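Local atomic coordinates of PelD (Pseudomonas aeruginosa, PDB entry 4ETX), a protein that binds the second messenger cyclic di-GMP as an effector in pellicle formation, and is present here as the part carrying its GAF and GGDEF domains. Residues A[11-16]-A[28-33]; A[36-41]-A[140-145]; A[81-86]-A[118-123]; A[191-196]-A[230-235]; A[248-253]-A[260-265]. All coordinates share one frame; numbering follows the deposited sequence.

Contact 1: residues A[11-16]-A[28-33]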
# COMPACT_ATOMS: atom_id res chain seq x y z
N LEU A 11 -4.81 -5.29 -6.12
CA LEU A 11 -6.01 -6.08 -5.89
C LEU A 11 -5.91 -7.48 -6.50
O LEU A 11 -6.31 -8.46 -5.86
CB LEU A 11 -7.26 -5.35 -6.38
CG LEU A 11 -7.66 -4.19 -5.44
CD1 LEU A 11 -8.64 -3.24 -6.14
CD2 LEU A 11 -8.21 -4.72 -4.12
N GLY A 12 -5.36 -7.56 -7.73
CA GLY A 12 -5.02 -8.82 -8.39
C GLY A 12 -4.11 -9.73 -7.56
O GLY A 12 -4.39 -10.93 -7.39
N LEU A 13 -3.01 -9.15 -7.07
CA LEU A 13 -2.10 -9.84 -6.15
C LEU A 13 -2.78 -10.33 -4.86
O LEU A 13 -2.57 -11.48 -4.45
CB LEU A 13 -0.88 -8.98 -5.80
CG LEU A 13 0.24 -9.68 -5.02
CD1 LEU A 13 0.81 -10.87 -5.84
CD2 LEU A 13 1.34 -8.68 -4.67
N ARG A 14 -3.58 -9.45 -4.23
CA ARG A 14 -4.30 -9.83 -3.00
C ARG A 14 -5.23 -11.01 -3.25
O ARG A 14 -5.37 -11.89 -2.39
CB ARG A 14 -5.07 -8.64 -2.41
CG ARG A 14 -5.60 -8.84 -0.99
CD ARG A 14 -6.25 -7.55 -0.43
NE ARG A 14 -7.53 -7.26 -1.08
CZ ARG A 14 -8.39 -6.32 -0.69
NH1 ARG A 14 -8.11 -5.55 0.35
NH2 ARG A 14 -9.54 -6.16 -1.34
N GLN A 15 -5.86 -11.03 -4.43
CA GLN A 15 -6.76 -12.12 -4.81
C GLN A 15 -6.04 -13.48 -4.87
O GLN A 15 -6.54 -14.48 -4.35
CB GLN A 15 -7.44 -11.80 -6.13
CG GLN A 15 -8.30 -12.93 -6.69
CD GLN A 15 -9.50 -12.43 -7.45
OE1 GLN A 15 -9.69 -12.74 -8.62
NE2 GLN A 15 -10.33 -11.63 -6.77
N LEU A 16 -4.88 -13.49 -5.53
CA LEU A 16 -4.05 -14.68 -5.66
C LEU A 16 -3.59 -15.18 -4.28
O LEU A 16 -3.63 -16.38 -3.99
CB LEU A 16 -2.85 -14.38 -6.55
CG LEU A 16 -2.90 -14.59 -8.08
CD1 LEU A 16 -4.25 -15.04 -8.64
CD2 LEU A 16 -2.38 -13.36 -8.82
N ASP A 28 7.35 -17.72 -1.79
CA ASP A 28 7.73 -18.80 -2.70
C ASP A 28 6.68 -18.99 -3.80
O ASP A 28 7.02 -19.05 -4.98
CB ASP A 28 7.95 -20.13 -1.95
CG ASP A 28 8.92 -20.00 -0.78
OD1 ASP A 28 9.20 -18.86 -0.34
OD2 ASP A 28 9.38 -21.04 -0.28
N ALA A 29 5.42 -19.08 -3.39
CA ALA A 29 4.31 -19.37 -4.30
C ALA A 29 4.09 -18.28 -5.37
O ALA A 29 3.85 -18.59 -6.54
CB ALA A 29 3.01 -19.61 -3.51
N LEU A 30 4.15 -17.01 -4.98
CA LEU A 30 3.80 -15.94 -5.91
C LEU A 30 5.00 -15.16 -6.46
O LEU A 30 4.81 -14.09 -7.04
CB LEU A 30 2.76 -14.99 -5.29
CG LEU A 30 1.43 -15.70 -4.93
CD1 LEU A 30 0.42 -14.74 -4.38
CD2 LEU A 30 0.84 -16.45 -6.13
N ALA A 31 6.21 -15.69 -6.27
CA ALA A 31 7.46 -14.98 -6.62
C ALA A 31 7.46 -14.47 -8.06
O ALA A 31 7.78 -13.30 -8.32
CB ALA A 31 8.68 -15.87 -6.37
N GLU A 32 7.12 -15.35 -9.01
CA GLU A 32 7.07 -14.96 -10.42
C GLU A 32 6.06 -13.84 -10.65
O GLU A 32 6.33 -12.90 -11.41
CB GLU A 32 6.77 -16.17 -11.32
CG GLU A 32 8.02 -16.94 -11.74
CD GLU A 32 7.68 -18.19 -12.54
OE1 GLU A 32 6.51 -18.35 -12.96
OE2 GLU A 32 8.59 -19.02 -12.74
N THR A 33 4.91 -13.92 -9.99
CA THR A 33 3.91 -12.84 -10.07
C THR A 33 4.44 -11.50 -9.54
O THR A 33 4.23 -10.44 -10.17
CB THR A 33 2.58 -13.28 -9.39
OG1 THR A 33 2.04 -14.38 -10.14
CG2 THR A 33 1.55 -12.15 -9.33

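Contact 2: residues A[36-41]-A[140-145]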
# COMPACT_ATOMS: atom_id res chain seq x y z
N ALA A 36 7.09 -10.24 -12.03
CA ALA A 36 6.37 -9.68 -13.18
C ALA A 36 5.77 -8.29 -12.89
O ALA A 36 5.87 -7.38 -13.72
CB ALA A 36 5.30 -10.65 -13.69
N LEU A 37 5.16 -8.13 -11.72
CA LEU A 37 4.54 -6.85 -11.39
C LEU A 37 5.60 -5.75 -11.30
O LEU A 37 5.40 -4.66 -11.85
CB LEU A 37 3.75 -6.93 -10.08
CG LEU A 37 2.35 -7.53 -10.04
CD1 LEU A 37 1.77 -7.33 -8.64
CD2 LEU A 37 1.42 -6.87 -11.06
N LEU A 38 6.70 -6.03 -10.60
CA LEU A 38 7.84 -5.12 -10.50
C LEU A 38 8.46 -4.78 -11.86
O LEU A 38 8.84 -3.61 -12.12
CB LEU A 38 8.89 -5.64 -9.49
CG LEU A 38 8.45 -5.62 -8.01
CD1 LEU A 38 9.38 -6.42 -7.08
CD2 LEU A 38 8.37 -4.20 -7.51
N ALA A 39 8.55 -5.79 -12.73
CA ALA A 39 9.09 -5.64 -14.07
C ALA A 39 8.22 -4.74 -14.94
O ALA A 39 8.74 -3.97 -15.74
CB ALA A 39 9.25 -7.01 -14.76
N GLN A 40 6.91 -4.87 -14.78
CA GLN A 40 5.96 -4.11 -15.58
C GLN A 40 6.04 -2.62 -15.20
O GLN A 40 6.09 -1.76 -16.07
CB GLN A 40 4.54 -4.69 -15.42
CG GLN A 40 3.40 -3.83 -15.92
CD GLN A 40 2.04 -4.19 -15.32
OE1 GLN A 40 1.87 -5.22 -14.67
NE2 GLN A 40 1.06 -3.33 -15.54
N TYR A 41 6.10 -2.33 -13.90
CA TYR A 41 6.18 -0.95 -13.42
C TYR A 41 7.53 -0.24 -13.62
O TYR A 41 7.58 0.97 -13.87
CB TYR A 41 5.64 -0.82 -11.98
CG TYR A 41 4.12 -0.87 -11.97
CD1 TYR A 41 3.36 0.29 -12.13
CD2 TYR A 41 3.43 -2.09 -11.86
CE1 TYR A 41 1.96 0.26 -12.14
CE2 TYR A 41 2.02 -2.13 -11.89
CZ TYR A 41 1.30 -0.95 -12.01
OH TYR A 41 -0.07 -0.96 -12.04
N SER A 140 10.92 5.66 -7.73
CA SER A 140 9.84 5.90 -6.76
C SER A 140 8.62 4.97 -6.92
O SER A 140 8.05 4.48 -5.94
CB SER A 140 9.40 7.36 -6.80
OG SER A 140 8.16 7.53 -6.11
N LEU A 141 8.19 4.69 -8.15
CA LEU A 141 7.05 3.79 -8.23
C LEU A 141 7.44 2.36 -7.82
O LEU A 141 6.62 1.63 -7.29
CB LEU A 141 6.32 3.86 -9.58
CG LEU A 141 6.60 2.94 -10.75
CD1 LEU A 141 5.52 3.13 -11.83
CD2 LEU A 141 7.96 3.20 -11.34
N LEU A 142 8.70 1.99 -8.03
CA LEU A 142 9.16 0.66 -7.60
C LEU A 142 9.12 0.56 -6.08
O LEU A 142 8.62 -0.43 -5.54
CB LEU A 142 10.54 0.32 -8.16
CG LEU A 142 10.55 0.03 -9.66
CD1 LEU A 142 11.95 0.16 -10.25
CD2 LEU A 142 9.94 -1.35 -9.95
N ALA A 143 9.60 1.60 -5.41
CA ALA A 143 9.60 1.66 -3.94
C ALA A 143 8.18 1.59 -3.40
O ALA A 143 7.90 0.83 -2.47
CB ALA A 143 10.33 2.91 -3.43
N ILE A 144 7.27 2.35 -4.01
CA ILE A 144 5.86 2.30 -3.65
C ILE A 144 5.30 0.88 -3.79
O ILE A 144 4.63 0.37 -2.90
CB ILE A 144 5.01 3.29 -4.52
CG1 ILE A 144 5.40 4.74 -4.20
CG2 ILE A 144 3.52 3.05 -4.30
CD1 ILE A 144 5.35 5.75 -5.44
N LEU A 145 5.57 0.26 -4.94
CA LEU A 145 5.03 -1.07 -5.22
C LEU A 145 5.65 -2.12 -4.29
O LEU A 145 4.95 -2.99 -3.79
CB LEU A 145 5.24 -1.42 -6.70
CG LEU A 145 4.79 -2.78 -7.26
CD1 LEU A 145 3.25 -2.93 -7.18
CD2 LEU A 145 5.29 -2.97 -8.70

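Contact 3: residues A[81-86]-A[118-123]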
# COMPACT_ATOMS: atom_id res chain seq x y z
N THR A 81 24.65 -2.53 0.39
CA THR A 81 24.17 -1.18 0.75
C THR A 81 22.64 -1.09 0.91
O THR A 81 22.13 -0.45 1.83
CB THR A 81 24.65 -0.13 -0.28
OG1 THR A 81 26.07 -0.20 -0.41
CG2 THR A 81 24.24 1.28 0.13
N CYS A 82 21.93 -1.73 -0.02
CA CYS A 82 20.47 -1.74 -0.01
C CYS A 82 19.92 -2.40 1.26
O CYS A 82 19.05 -1.83 1.93
CB CYS A 82 19.96 -2.45 -1.26
SG CYS A 82 18.25 -2.98 -1.22
N LEU A 83 20.43 -3.59 1.58
CA LEU A 83 19.92 -4.37 2.71
C LEU A 83 20.31 -3.76 4.03
O LEU A 83 19.52 -3.75 4.97
CB LEU A 83 20.38 -5.82 2.64
CG LEU A 83 19.67 -6.65 1.57
CD1 LEU A 83 20.27 -8.03 1.50
CD2 LEU A 83 18.18 -6.70 1.84
N GLU A 84 21.55 -3.27 4.09
CA GLU A 84 22.03 -2.47 5.22
C GLU A 84 21.07 -1.31 5.50
O GLU A 84 20.60 -1.15 6.63
CB GLU A 84 23.46 -1.97 4.94
CG GLU A 84 23.75 -0.48 5.23
CD GLU A 84 24.36 -0.24 6.59
OE1 GLU A 84 25.42 -0.84 6.89
OE2 GLU A 84 23.79 0.57 7.37
N ARG A 85 20.76 -0.54 4.46
CA ARG A 85 20.05 0.72 4.59
C ARG A 85 18.52 0.55 4.60
O ARG A 85 17.80 1.45 5.03
CB ARG A 85 20.47 1.66 3.46
CG ARG A 85 20.72 3.11 3.88
CD ARG A 85 20.90 4.02 2.65
NE ARG A 85 22.30 4.12 2.22
CZ ARG A 85 22.72 4.69 1.08
NH1 ARG A 85 21.85 5.21 0.21
NH2 ARG A 85 24.01 4.73 0.80
N GLY A 86 18.03 -0.60 4.13
CA GLY A 86 16.59 -0.82 3.98
C GLY A 86 15.91 0.19 3.07
O GLY A 86 14.81 0.66 3.36
N GLY A 118 9.15 -2.25 9.02
CA GLY A 118 10.57 -2.15 8.70
C GLY A 118 11.24 -3.51 8.58
O GLY A 118 12.46 -3.62 8.57
N ARG A 119 10.42 -4.55 8.49
CA ARG A 119 10.88 -5.90 8.21
C ARG A 119 11.17 -6.07 6.72
O ARG A 119 10.30 -5.81 5.87
CB ARG A 119 9.80 -6.90 8.67
CG ARG A 119 10.04 -8.34 8.28
CD ARG A 119 9.65 -9.27 9.42
NE ARG A 119 10.54 -9.12 10.57
CZ ARG A 119 10.31 -9.61 11.79
NH1 ARG A 119 9.21 -10.31 12.03
NH2 ARG A 119 11.18 -9.41 12.76
N ILE A 120 12.40 -6.47 6.39
CA ILE A 120 12.74 -6.72 4.99
C ILE A 120 12.42 -8.16 4.64
O ILE A 120 12.93 -9.09 5.28
CB ILE A 120 14.22 -6.40 4.69
CG1 ILE A 120 14.58 -5.01 5.24
CG2 ILE A 120 14.49 -6.53 3.19
CD1 ILE A 120 15.96 -4.53 4.86
N LEU A 121 11.57 -8.35 3.63
CA LEU A 121 11.07 -9.67 3.27
C LEU A 121 11.79 -10.25 2.05
O LEU A 121 11.97 -11.46 1.93
CB LEU A 121 9.56 -9.60 3.00
CG LEU A 121 8.51 -9.37 4.09
CD1 LEU A 121 8.57 -7.97 4.72
CD2 LEU A 121 7.10 -9.59 3.49
N ALA A 122 12.21 -9.35 1.15
CA ALA A 122 12.73 -9.74 -0.14
C ALA A 122 13.56 -8.63 -0.75
O ALA A 122 13.44 -7.47 -0.37
CB ALA A 122 11.58 -10.12 -1.09
N LEU A 123 14.41 -9.01 -1.69
CA LEU A 123 15.21 -8.06 -2.43
C LEU A 123 14.93 -8.16 -3.93
O LEU A 123 14.95 -9.26 -4.49
CB LEU A 123 16.69 -8.31 -2.15
CG LEU A 123 17.69 -7.41 -2.89
CD1 LEU A 123 17.37 -5.94 -2.70
CD2 LEU A 123 19.09 -7.71 -2.40

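Contact 4: residues A[191-196]-A[230-235]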
# COMPACT_ATOMS: atom_id res chain seq x y z
N TYR A 191 -12.51 9.33 5.01
CA TYR A 191 -13.85 9.85 5.28
C TYR A 191 -14.29 9.32 6.63
O TYR A 191 -14.19 8.10 6.88
CB TYR A 191 -14.86 9.35 4.22
CG TYR A 191 -14.91 10.11 2.91
CD1 TYR A 191 -15.53 11.37 2.82
CD2 TYR A 191 -14.34 9.58 1.73
CE1 TYR A 191 -15.60 12.07 1.60
CE2 TYR A 191 -14.39 10.27 0.53
CZ TYR A 191 -15.01 11.53 0.47
OH TYR A 191 -15.05 12.23 -0.71
N ALA A 192 -14.83 10.20 7.47
CA ALA A 192 -15.54 9.79 8.67
C ALA A 192 -17.05 10.11 8.58
O ALA A 192 -17.43 11.28 8.41
CB ALA A 192 -14.96 10.50 9.88
N PHE A 193 -17.88 9.08 8.75
CA PHE A 193 -19.33 9.27 8.74
C PHE A 193 -19.88 9.14 10.16
O PHE A 193 -19.90 8.05 10.71
CB PHE A 193 -20.00 8.26 7.81
CG PHE A 193 -19.50 8.31 6.39
CD1 PHE A 193 -20.04 9.23 5.48
CD2 PHE A 193 -18.49 7.44 5.95
CE1 PHE A 193 -19.58 9.28 4.16
CE2 PHE A 193 -18.03 7.49 4.61
CZ PHE A 193 -18.57 8.41 3.73
N GLU A 194 -20.32 10.24 10.75
CA GLU A 194 -20.89 10.24 12.09
C GLU A 194 -22.42 10.18 11.96
O GLU A 194 -23.02 11.00 11.25
CB GLU A 194 -20.47 11.50 12.88
CG GLU A 194 -20.91 11.50 14.37
CD GLU A 194 -20.70 12.85 15.08
OE1 GLU A 194 -20.35 13.83 14.40
OE2 GLU A 194 -20.90 12.94 16.32
N LEU A 195 -23.02 9.21 12.65
CA LEU A 195 -24.44 8.94 12.52
C LEU A 195 -25.16 9.57 13.74
O LEU A 195 -25.10 9.04 14.83
CB LEU A 195 -24.70 7.43 12.37
CG LEU A 195 -23.77 6.67 11.39
CD1 LEU A 195 -24.05 5.15 11.27
CD2 LEU A 195 -23.76 7.34 10.01
N THR A 196 -25.82 10.69 13.52
CA THR A 196 -26.34 11.52 14.63
C THR A 196 -27.80 11.19 14.96
O THR A 196 -28.34 11.62 15.98
CB THR A 196 -26.22 13.02 14.29
OG1 THR A 196 -26.97 13.28 13.10
CG2 THR A 196 -24.75 13.42 14.02
N LEU A 230 -18.30 5.62 11.31
CA LEU A 230 -17.66 4.70 10.41
C LEU A 230 -16.56 5.44 9.66
O LEU A 230 -16.85 6.36 8.88
CB LEU A 230 -18.68 4.12 9.42
CG LEU A 230 -18.09 2.92 8.67
CD1 LEU A 230 -18.40 1.62 9.42
CD2 LEU A 230 -18.53 2.90 7.23
N LEU A 231 -15.32 5.05 9.92
CA LEU A 231 -14.13 5.63 9.27
C LEU A 231 -13.79 4.78 8.05
O LEU A 231 -13.77 3.54 8.13
CB LEU A 231 -12.97 5.58 10.25
CG LEU A 231 -11.86 6.62 10.34
CD1 LEU A 231 -12.44 8.01 10.58
CD2 LEU A 231 -10.96 6.21 11.51
N VAL A 232 -13.57 5.44 6.91
CA VAL A 232 -13.26 4.76 5.69
C VAL A 232 -11.96 5.36 5.13
O VAL A 232 -11.87 6.59 4.91
CB VAL A 232 -14.38 4.90 4.62
CG1 VAL A 232 -14.06 4.01 3.41
CG2 VAL A 232 -15.77 4.50 5.20
N LEU A 233 -10.96 4.51 4.93
CA LEU A 233 -9.74 4.93 4.22
C LEU A 233 -9.74 4.45 2.76
O LEU A 233 -10.00 3.28 2.49
CB LEU A 233 -8.48 4.46 4.97
CG LEU A 233 -7.13 4.65 4.26
CD1 LEU A 233 -6.68 6.13 4.33
CD2 LEU A 233 -6.04 3.70 4.86
N LEU A 234 -9.42 5.37 1.85
CA LEU A 234 -9.27 5.09 0.42
C LEU A 234 -7.78 5.19 0.08
O LEU A 234 -7.27 6.28 -0.21
CB LEU A 234 -10.11 6.07 -0.41
CG LEU A 234 -11.57 6.32 0.07
CD1 LEU A 234 -12.27 7.35 -0.83
CD2 LEU A 234 -12.34 5.05 0.09
N PRO A 235 -7.05 4.08 0.18
CA PRO A 235 -5.62 4.16 -0.20
C PRO A 235 -5.42 4.47 -1.68
O PRO A 235 -6.26 4.10 -2.50
CB PRO A 235 -5.07 2.75 0.09
CG PRO A 235 -6.19 2.02 0.87
CD PRO A 235 -7.48 2.70 0.47

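Contact 5: residues A[248-253]-A[260-265]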
# COMPACT_ATOMS: atom_id res chain seq x y z
N ARG A 248 -20.82 7.89 -5.96
CA ARG A 248 -21.35 6.51 -5.93
C ARG A 248 -22.14 6.21 -4.65
O ARG A 248 -23.21 5.61 -4.70
CB ARG A 248 -20.22 5.49 -6.12
CG ARG A 248 -19.63 5.47 -7.57
CD ARG A 248 -18.77 4.22 -7.84
NE ARG A 248 -17.64 4.13 -6.93
CZ ARG A 248 -16.50 4.80 -7.05
NH1 ARG A 248 -16.30 5.63 -8.08
NH2 ARG A 248 -15.54 4.63 -6.15
N LEU A 249 -21.60 6.63 -3.51
CA LEU A 249 -22.24 6.40 -2.23
C LEU A 249 -23.62 7.09 -2.16
O LEU A 249 -24.61 6.50 -1.66
CB LEU A 249 -21.29 6.86 -1.11
CG LEU A 249 -21.17 6.14 0.22
CD1 LEU A 249 -20.98 4.63 0.03
CD2 LEU A 249 -20.04 6.71 1.09
N ARG A 250 -23.71 8.31 -2.68
CA ARG A 250 -24.99 9.04 -2.68
C ARG A 250 -26.05 8.34 -3.54
O ARG A 250 -27.22 8.33 -3.19
CB ARG A 250 -24.81 10.50 -3.12
CG ARG A 250 -23.98 11.33 -2.16
CD ARG A 250 -24.09 12.87 -2.45
NE ARG A 250 -23.35 13.67 -1.47
CZ ARG A 250 -23.82 14.07 -0.29
NH1 ARG A 250 -25.05 13.73 0.11
NH2 ARG A 250 -23.05 14.81 0.52
N ILE A 251 -25.62 7.78 -4.66
CA ILE A 251 -26.47 7.00 -5.55
C ILE A 251 -26.98 5.74 -4.81
O ILE A 251 -28.17 5.43 -4.86
CB ILE A 251 -25.70 6.61 -6.85
CG1 ILE A 251 -25.50 7.85 -7.74
CG2 ILE A 251 -26.44 5.51 -7.61
CD1 ILE A 251 -24.51 7.64 -8.90
N LEU A 252 -26.08 5.07 -4.10
CA LEU A 252 -26.44 3.92 -3.29
C LEU A 252 -27.46 4.28 -2.18
O LEU A 252 -28.45 3.58 -1.98
CB LEU A 252 -25.16 3.29 -2.71
CG LEU A 252 -25.25 2.06 -1.80
CD1 LEU A 252 -26.01 0.87 -2.41
CD2 LEU A 252 -23.82 1.65 -1.36
N PHE A 253 -27.22 5.38 -1.48
CA PHE A 253 -28.18 5.87 -0.49
C PHE A 253 -29.55 6.19 -1.08
O PHE A 253 -30.56 5.94 -0.42
CB PHE A 253 -27.65 7.09 0.25
CG PHE A 253 -26.92 6.74 1.52
CD1 PHE A 253 -27.57 6.81 2.75
CD2 PHE A 253 -25.60 6.29 1.48
CE1 PHE A 253 -26.90 6.48 3.93
CE2 PHE A 253 -24.91 5.95 2.65
CZ PHE A 253 -25.57 6.05 3.88
N ALA A 260 -35.84 11.22 -2.60
CA ALA A 260 -36.21 12.53 -2.06
C ALA A 260 -35.55 12.84 -0.70
O ALA A 260 -36.00 13.72 0.04
CB ALA A 260 -37.73 12.62 -1.94
N ARG A 261 -34.49 12.09 -0.38
CA ARG A 261 -33.68 12.34 0.81
C ARG A 261 -32.21 12.44 0.39
O ARG A 261 -31.78 11.73 -0.51
CB ARG A 261 -33.82 11.21 1.84
CG ARG A 261 -35.19 11.09 2.46
CD ARG A 261 -35.10 10.81 3.96
NE ARG A 261 -36.41 10.98 4.59
CZ ARG A 261 -36.62 11.49 5.80
NH1 ARG A 261 -35.61 11.91 6.56
NH2 ARG A 261 -37.86 11.59 6.25
N GLU A 262 -31.46 13.32 1.05
CA GLU A 262 -30.01 13.30 0.95
C GLU A 262 -29.45 12.57 2.16
O GLU A 262 -30.11 12.54 3.21
CB GLU A 262 -29.43 14.72 0.87
CG GLU A 262 -29.98 15.60 -0.26
CD GLU A 262 -29.92 14.97 -1.65
OE1 GLU A 262 -28.92 14.31 -2.01
OE2 GLU A 262 -30.89 15.17 -2.41
N LEU A 263 -28.26 11.98 2.02
CA LEU A 263 -27.55 11.32 3.14
C LEU A 263 -27.67 12.06 4.46
O LEU A 263 -27.87 11.45 5.52
CB LEU A 263 -26.04 11.20 2.83
CG LEU A 263 -25.46 9.87 2.36
CD1 LEU A 263 -25.51 9.78 0.84
CD2 LEU A 263 -24.04 9.70 2.84
N GLU A 264 -27.52 13.39 4.40
CA GLU A 264 -27.47 14.19 5.60
C GLU A 264 -28.82 14.25 6.32
O GLU A 264 -28.87 14.43 7.54
CB GLU A 264 -26.96 15.60 5.27
CG GLU A 264 -25.50 15.61 4.80
CD GLU A 264 -25.28 15.36 3.29
OE1 GLU A 264 -26.17 14.85 2.57
OE2 GLU A 264 -24.17 15.69 2.81
N SER A 265 -29.90 14.07 5.57
CA SER A 265 -31.25 14.02 6.15
C SER A 265 -31.48 12.77 7.01
O SER A 265 -32.44 12.69 7.77
CB SER A 265 -32.32 14.11 5.05
OG SER A 265 -32.54 12.82 4.49
O HOH W 1 -27.43 12.39 -0.65

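Contact 1: residues A[11-16]-A[28-33]
Leu-13 and Leu-30 form the enclosed half of this contact, which buries 184 Å² between the two segments. Their side chains slide past each other in opposite directions, and the CD1 methyls of Leu-13 and Leu-30 lie 4.2 Å apart. Leu-13 turns CG anti to its own N (chi1 -171°), which carries CD1 across to the other segment. There it also meets a second methyl: Leu-13 CD1 is 3.8 Å from Thr-33 CG2. Leu-30 CD1 continues past Leu-13 and rests 3.9 Å from Leu-16 CB. The contact joins helix 2-18 to the turn between helices 26-29 and 31-41, in the GAF part of the chain. Here helix 26-29 gives way at Leu-30, the N-cap residue of helix 31-41. Leu-30 points from this break toward helix 2-18, where Leu-13 and Leu-16 receive it. Leu-13 also touches Ile-149 and Leu-152 of helix 136-153. The other half is looser and faces solvent. Thr-33 meets the helix with its methyl: at chi1 -64° CG2 stands opposite the backbone N, and OG1 lies beside that N. Leu-16 is exposed, and its side chain meets that of Thr-33 at a slant, with Leu-16 CD2 4.1 Å from Thr-33 CG2.

Contact 2: residues A[36-41]-A[140-145]
Helices 36-41 and 140-145 run almost antiparallel, at 157°, with their axes 9.8 Å apart at closest approach, and Leu-38 sits nearest Leu-142 along the backbone. Leu-145 is the central side chain. Its CG is anti to the backbone N (chi1 179°), and this sends CD2 out toward the facing helix. Leu-145 CD2 lies 3.5 Å from Leu-38 CD2, where the two side chains meet at a slant. The same methyl approaches the ring of Tyr-41, with Leu-145 CD2 3.8 Å from Tyr-41 CD2. Leu-141 takes the other end of the contact. It meets the ring at its edge, close to the ring plane, with Leu-141 CD1 3.6 Å from Tyr-41 CD1. The two side chains stand roughly at right angles. Methyls also press on backbone oxygens: Leu-142 CD2 is 3.3 Å from Leu-38 O, and Leu-141 CD2 is 3.4 Å from Tyr-41 O. Helices 31-41 and 136-153, both within the GAF domain, pair side by side here. The hydroxyl of Tyr-41 reaches past them to Ser-9 OG of helix 2-18, with which it is hydrogen-bonded. Leu-10 of that helix also touches Leu-145. The Tyr-41 side chain is about 8 Å from that of Arg-7. Between the two segments, then, the side chains meet through apolar groups, some resting on backbone oxygens, while the one polar group of Tyr-41 links helix 31-41 to helix 2-18, which carries the ligand-binding Gln-4 and Arg-7.

Contact 3: residues A[81-86]-A[118-123]
Helix 81-85 runs alongside strand 120-123, nearly antiparallel (167°) and with the axes 10.4 Å apart, so that Leu-83 faces Leu-123 and Gly-86 faces Ile-120. This is helix-on-sheet packing within the GAF domain. Helix 77-85 covers one face of the antiparallel sheet, and Leu-121 points away from it to helix 136-153. Ile-120 and Leu-123 both turn to helix 77-85 although they are three residues apart. Leu-121 has helix-like backbone angles, and Leu-121 and Ala-122 both make backbone hydrogen bonds with Leu-113, which is consistent with a classic beta bulge. Leu-83 slots in beside the two strand residues. Leu-83 CD2 lies 3.9 Å from Ile-120 CG2, and Leu-83 CD1 4.1 Å from Leu-123 CD2. Ile-120 CD1 reaches further, under the end of the helix, to 3.6 Å from Leu-83 O and 3.9 Å from Gly-86 CA. Gly-86 leaves the helix with positive phi, and its bare CA lets the methyl in. Leu-83 O also accepts a hydrogen bond from Arg-56 NH1. Leu-123 directs its CG anti to N (chi1 178°) and spreads its two methyls between neighbours. One goes to Leu-83, and the other meets sulfur closely: Leu-123 CD1 is 3.4 Å from Cys-82 SG.

Contact 4: residues A[191-196]-A[230-235]
Tyr-191 and Val-232 form a hydrogen-bonded antiparallel pair, with Tyr-191 N to Val-232 O at 2.8 Å and Val-232 N to Tyr-191 O at 2.7 Å. Phe-193 and Leu-230 form the next such pair: Phe-193 N to Leu-230 O is 2.9 Å and Leu-230 N to Phe-193 O is 3.0 Å. Between them Ala-192 and Leu-231 are a non-hydrogen-bonded pair, and Ala-192 CB touches Leu-231 CD1 at 3.6 Å on the other face of the sheet. On the face of the aromatic residues, both rings are met at an edge. Val-232 CG2 lies in the Phe-193 ring plane, 3.8 Å from Phe-193 CE2. Leu-234 CD1 lies in the plane of the Tyr-191 ring, 3.9 Å from Tyr-191 CE2. The torsion of Tyr-191 (chi1 -82°) places its ring beside its own N and lets it lean over toward Leu-234. These are the two inner strands of the GGDEF-domain sheet. Helix 239-256 covers the aromatic face: Tyr-191 OH bonds Ser-242 O, and Tyr-245 touches Val-232 and Leu-234. Leu-234 also lies against Asp-216, and its O bonds Thr-237 OG1; both residues bind cyclic di-GMP. Four nearly straight backbone hydrogen bonds and buried apolar side chains on both faces tie the two inner strands together, with the ligand-binding Asp-216 and Thr-237 just beyond strand ends, beside Leu-234.

Contact 5: residues A[248-253]-A[260-265]
Arg-250 and Glu-264 make the charged part of the contact. The guanidinium grips the carboxylate end-on with two nitrogens: Arg-250 NH1 is 2.9 Å from Glu-264 OE1 and Arg-250 NH2 is 2.7 Å from Glu-264 OE2. Both bonds are nearly straight, use the syn sides of the oxygens, and hold the two flat groups 13° from coplanar. The arginine chain is extended from CG to NE, while Glu-264 bends at chi2 (86°) to turn its carboxylate back to the helix. A water adds a second link. It accepts from Arg-250 NH1 at 2.8 Å and from Leu-263 N, and donates to Glu-262 OE1 at 2.8 Å. Glu-262 OE1 is otherwise too far from the arginine for a bond, but its charge would probably add to the attraction. The apolar part is Leu-263 over Phe-253. Leu-263 CG stands above the centre of the ring in a CH-pi contact, 3.6 Å from the Phe-253 ring centroid. Leu-263 CD1 packs close by, 3.4 Å from Phe-253 CG, and also meets Arg-250 CG at 3.7 Å. Val-204, Leu-207 and Leu-208 of helix 201-210 touch Phe-253 as well. The loop after helix 239-256 is thus folded back on it in the GGDEF domain. The same helix carries Arg-248, which binds cyclic di-GMP with Arg-213 and Asp-216, a pair spaced as in the RxxD motif of GGDEF-domain I-sites.

Contacts 2 and 3 lie within the GAF domain, and contact 1 joins helix 2-18 to its helix 31-41 region. Contacts 4 and 5 belong to the GGDEF domain. Contacts 1 and 2 share helix 31-41 and touch through Leu-13 CD2 and Leu-37 CD1. Contact 3 lies on the strand that precedes the second helix of contact 2. Strand 228-234 of contact 4 leads on to helix 239-256 of contact 5, and the contacts touch where Phe-193 CZ meets Leu-249 CD2. Contacts 3 and 4 are buried, whereas 1, 2 and 5 are only partly so. Apolar packing joins the segments in contacts 1 to 3. Backbone bonds dominate in contact 4, and only contact 5, farthest from the chain's centre, adds a salt bridge and a bridging water.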